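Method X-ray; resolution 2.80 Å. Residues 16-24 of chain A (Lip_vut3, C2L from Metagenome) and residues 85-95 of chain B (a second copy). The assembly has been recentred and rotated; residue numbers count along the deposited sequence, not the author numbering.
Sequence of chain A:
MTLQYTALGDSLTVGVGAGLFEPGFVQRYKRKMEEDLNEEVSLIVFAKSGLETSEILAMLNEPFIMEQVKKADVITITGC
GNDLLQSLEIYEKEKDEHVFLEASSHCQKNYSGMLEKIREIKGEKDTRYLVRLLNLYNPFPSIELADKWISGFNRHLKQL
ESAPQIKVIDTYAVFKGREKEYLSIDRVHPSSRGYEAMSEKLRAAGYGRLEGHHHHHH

Chain A 16-24: VGAGLFEPG
Chain B (85-95) LQSLEIYEKEK

A glycine-rich loop of chain A packs against one side of a helix in chain B, held by close backbone packing, a small apolar contact and one salt bridge. The two chains are copies of the same protein. The contact buries 455 Å² over both stretches.

The chain A stretch has no regular helix or strand. Gly17(A) has phi/psi of 110/-34, Ala18(A) -82/-12 and Gly19(A) 105/165. A type II beta turn then runs from Gly19(A) to Glu22(A), with Leu20(A) at -68/124 and Phe21(A) at 68/1. The turn is closed by a weak hydrogen bond from Glu22(A) N to Gly19(A) O, 3.4 Å. Glu22(A) and Pro23(A) are extended, at -75/137 and -68/124. Gly24(A) takes the N-cap position before a helix.

In chain B the helix covers residues 85-94 and begins earlier in the chain. Typical backbone bonds are Glu89(B) N to Leu85(B) O, 3.0 Å, and Ile90(B) N to Gln86(B) O, 3.1 Å. Lys95(B) leaves the helix with phi/psi of 60/23.

The register is set by Gly19(A) and Glu89(B), whose CA atoms lie 4.5 Å apart. At Gly19(A) this leaves no room for a side chain. A CB on Gly19(A) would sit 2.9 Å from Ile90(B) CG1, a clash. Its backbone angles also call for glycine, as do those of Gly17(A), because a CB would be jammed against the carbonyl O of the residue before. Gly19(A) CA lies 3.8 Å from Gln86(B) O and 3.9 Å from Ile90(B) CG1.

The CA-to-CB bond of Glu89(B) points toward the loop, with chi1 m, chi2 t and chi3 -19°. Glu89(B) OE2 is 3.3 Å from Gly17(A) CA, and Glu89(B) OE1 is 3.4 Å from Gly19(A) N. The CB of Ala18(A) points away from the helix.

Leu20(A), chi1 t and chi2 p, meets two helix residues. Its CD1 is 3.5 Å from Gln86(B) OE1. Gln86(B) has chi1 m, chi2 t and chi3 49°, and its NE2 is hydrogen-bonded elsewhere in the structure. Leu20(A) CB lies 3.8 Å from Ile90(B) CD1, an apolar contact. Ile90(B) is m, t; its CA-to-CB bond points sideways, but the end of the side chain comes nearer the loop. Ile90(B) CD1 also lies 3.5 Å from Leu20(A) O. Phe21(A), chi1 m, makes no contact with the helix.

The CA-to-CB bond of Glu22(A) points toward the helix, with chi1 m, chi2 m and chi3 140°. Glu22(A) OE2 accepts a hydrogen bond from Lys93(B) NZ at 2.7 Å, within a salt bridge. Lys93(B) reaches it with chi1 t, chi2 -147°, chi3 t and chi4 t. Lys93(B) NZ is also 4.0 Å from Pro23(A) CD. Glu22(A) OE1 lies only 3.1 Å from Glu94(B) OE2. These are two acceptors with like charge, not a hydrogen bond. Glu94(B) is m, t with chi3 -17°.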

# COMPACT_ATOMS: atom_id res chain seq x y z
N VAL A 16 -3.77 7.32 10.61
CA VAL A 16 -3.09 6.31 11.42
C VAL A 16 -2.79 6.87 12.79
O VAL A 16 -2.31 8.01 12.93
CB VAL A 16 -1.82 5.83 10.71
CG1 VAL A 16 -1.06 4.82 11.56
CG2 VAL A 16 -2.16 5.23 9.35
N GLY A 17 -3.08 6.08 13.83
CA GLY A 17 -2.87 6.47 15.21
C GLY A 17 -4.15 6.73 15.98
O GLY A 17 -4.20 6.45 17.18
N ALA A 18 -5.18 7.25 15.31
CA ALA A 18 -6.44 7.53 15.97
C ALA A 18 -7.33 6.30 16.10
O ALA A 18 -8.33 6.35 16.84
CB ALA A 18 -7.20 8.63 15.21
N GLY A 19 -7.00 5.21 15.43
CA GLY A 19 -7.82 4.02 15.45
C GLY A 19 -8.60 3.84 14.15
O GLY A 19 -8.71 4.75 13.33
N LEU A 20 -9.13 2.64 13.97
CA LEU A 20 -9.88 2.33 12.76
C LEU A 20 -11.18 3.11 12.74
O LEU A 20 -11.97 3.04 13.68
CB LEU A 20 -10.15 0.83 12.67
CG LEU A 20 -10.83 0.34 11.39
CD1 LEU A 20 -10.08 0.81 10.16
CD2 LEU A 20 -10.95 -1.18 11.39
N PHE A 21 -11.39 3.87 11.66
CA PHE A 21 -12.59 4.66 11.38
C PHE A 21 -12.78 5.84 12.33
O PHE A 21 -13.77 6.56 12.20
CB PHE A 21 -13.86 3.80 11.39
CG PHE A 21 -13.82 2.66 10.42
CD1 PHE A 21 -13.25 2.82 9.17
CD2 PHE A 21 -14.33 1.42 10.76
CE1 PHE A 21 -13.20 1.78 8.27
CE2 PHE A 21 -14.28 0.37 9.87
CZ PHE A 21 -13.72 0.55 8.62
N GLU A 22 -11.87 6.06 13.27
CA GLU A 22 -11.94 7.27 14.08
C GLU A 22 -11.48 8.46 13.25
O GLU A 22 -10.48 8.38 12.54
CB GLU A 22 -11.09 7.13 15.34
CG GLU A 22 -11.62 6.13 16.36
CD GLU A 22 -13.04 6.44 16.80
OE1 GLU A 22 -13.83 5.49 16.96
OE2 GLU A 22 -13.36 7.63 16.97
N PRO A 23 -12.18 9.60 13.33
CA PRO A 23 -11.89 10.72 12.43
C PRO A 23 -10.53 11.34 12.72
O PRO A 23 -10.25 11.75 13.85
CB PRO A 23 -13.03 11.71 12.71
CG PRO A 23 -13.48 11.37 14.10
CD PRO A 23 -13.30 9.89 14.25
N GLY A 24 -9.69 11.40 11.69
CA GLY A 24 -8.42 12.09 11.76
C GLY A 24 -8.57 13.57 11.48
O GLY A 24 -9.67 14.13 11.54
N LEU B 85 -3.28 -3.25 16.99
CA LEU B 85 -2.86 -1.87 17.23
C LEU B 85 -4.01 -0.91 17.01
O LEU B 85 -4.31 -0.07 17.88
CB LEU B 85 -1.68 -1.53 16.31
CG LEU B 85 -0.57 -0.62 16.84
CD1 LEU B 85 0.40 -0.25 15.72
CD2 LEU B 85 -1.11 0.64 17.52
N GLN B 86 -4.69 -1.01 15.87
CA GLN B 86 -5.82 -0.14 15.60
C GLN B 86 -6.96 -0.39 16.58
O GLN B 86 -7.74 0.53 16.86
CB GLN B 86 -6.31 -0.33 14.16
CG GLN B 86 -5.24 -0.08 13.10
CD GLN B 86 -5.81 -0.04 11.70
OE1 GLN B 86 -6.79 0.65 11.43
NE2 GLN B 86 -5.18 -0.77 10.78
N SER B 87 -7.07 -1.60 17.11
CA SER B 87 -8.11 -1.89 18.09
C SER B 87 -7.81 -1.22 19.42
O SER B 87 -8.70 -0.64 20.05
CB SER B 87 -8.25 -3.40 18.27
OG SER B 87 -8.28 -4.06 17.01
N LEU B 88 -6.55 -1.31 19.87
CA LEU B 88 -6.15 -0.60 21.08
C LEU B 88 -6.36 0.90 20.93
O LEU B 88 -6.79 1.57 21.87
CB LEU B 88 -4.69 -0.91 21.41
CG LEU B 88 -4.39 -2.30 21.97
CD1 LEU B 88 -2.94 -2.67 21.71
CD2 LEU B 88 -4.69 -2.33 23.46
N GLU B 89 -6.06 1.44 19.75
CA GLU B 89 -6.22 2.87 19.53
C GLU B 89 -7.68 3.30 19.62
O GLU B 89 -7.97 4.41 20.06
CB GLU B 89 -5.63 3.26 18.17
CG GLU B 89 -4.11 3.14 18.10
CD GLU B 89 -3.59 3.24 16.68
OE1 GLU B 89 -4.38 3.04 15.73
OE2 GLU B 89 -2.38 3.50 16.51
N ILE B 90 -8.61 2.43 19.21
CA ILE B 90 -10.02 2.73 19.42
C ILE B 90 -10.35 2.68 20.90
O ILE B 90 -11.14 3.49 21.41
CB ILE B 90 -10.90 1.76 18.61
CG1 ILE B 90 -10.56 1.84 17.12
CG2 ILE B 90 -12.38 2.10 18.80
CD1 ILE B 90 -11.26 0.80 16.27
N TYR B 91 -9.75 1.73 21.63
CA TYR B 91 -9.92 1.69 23.07
C TYR B 91 -9.29 2.90 23.75
O TYR B 91 -9.80 3.40 24.75
CB TYR B 91 -9.34 0.39 23.64
CG TYR B 91 -9.02 0.46 25.11
CD1 TYR B 91 -7.71 0.58 25.56
CD2 TYR B 91 -10.03 0.41 26.07
CE1 TYR B 91 -7.41 0.65 26.90
CE2 TYR B 91 -9.74 0.48 27.42
CZ TYR B 91 -8.43 0.60 27.83
OH TYR B 91 -8.13 0.66 29.17
N GLU B 92 -8.17 3.39 23.20
CA GLU B 92 -7.51 4.54 23.80
C GLU B 92 -8.36 5.80 23.71
O GLU B 92 -8.25 6.69 24.56
CB GLU B 92 -6.15 4.78 23.14
CG GLU B 92 -5.12 3.69 23.42
CD GLU B 92 -4.79 3.55 24.89
OE1 GLU B 92 -4.87 4.56 25.62
OE2 GLU B 92 -4.45 2.43 25.32
N LYS B 93 -9.21 5.90 22.69
CA LYS B 93 -10.05 7.08 22.52
C LYS B 93 -11.40 6.95 23.23
O LYS B 93 -11.89 7.92 23.80
CB LYS B 93 -10.27 7.36 21.04
CG LYS B 93 -10.89 8.72 20.76
CD LYS B 93 -11.80 8.69 19.55
CE LYS B 93 -12.47 10.04 19.34
NZ LYS B 93 -13.49 10.01 18.25
N GLU B 94 -12.00 5.76 23.20
CA GLU B 94 -13.34 5.57 23.73
C GLU B 94 -13.38 4.86 25.08
O GLU B 94 -14.45 4.81 25.70
CB GLU B 94 -14.20 4.79 22.73
CG GLU B 94 -14.31 5.47 21.37
CD GLU B 94 -15.33 4.83 20.46
OE1 GLU B 94 -15.73 3.68 20.73
OE2 GLU B 94 -15.73 5.48 19.47
N LYS B 95 -12.25 4.32 25.55
CA LYS B 95 -12.13 3.71 26.87
C LYS B 95 -13.08 2.53 27.07
O LYS B 95 -13.40 2.17 28.21
CB LYS B 95 -12.33 4.75 27.98
CG LYS B 95 -11.38 5.95 27.87
CD LYS B 95 -9.94 5.50 27.72
CE LYS B 95 -8.98 6.68 27.72
NZ LYS B 95 -7.56 6.23 27.68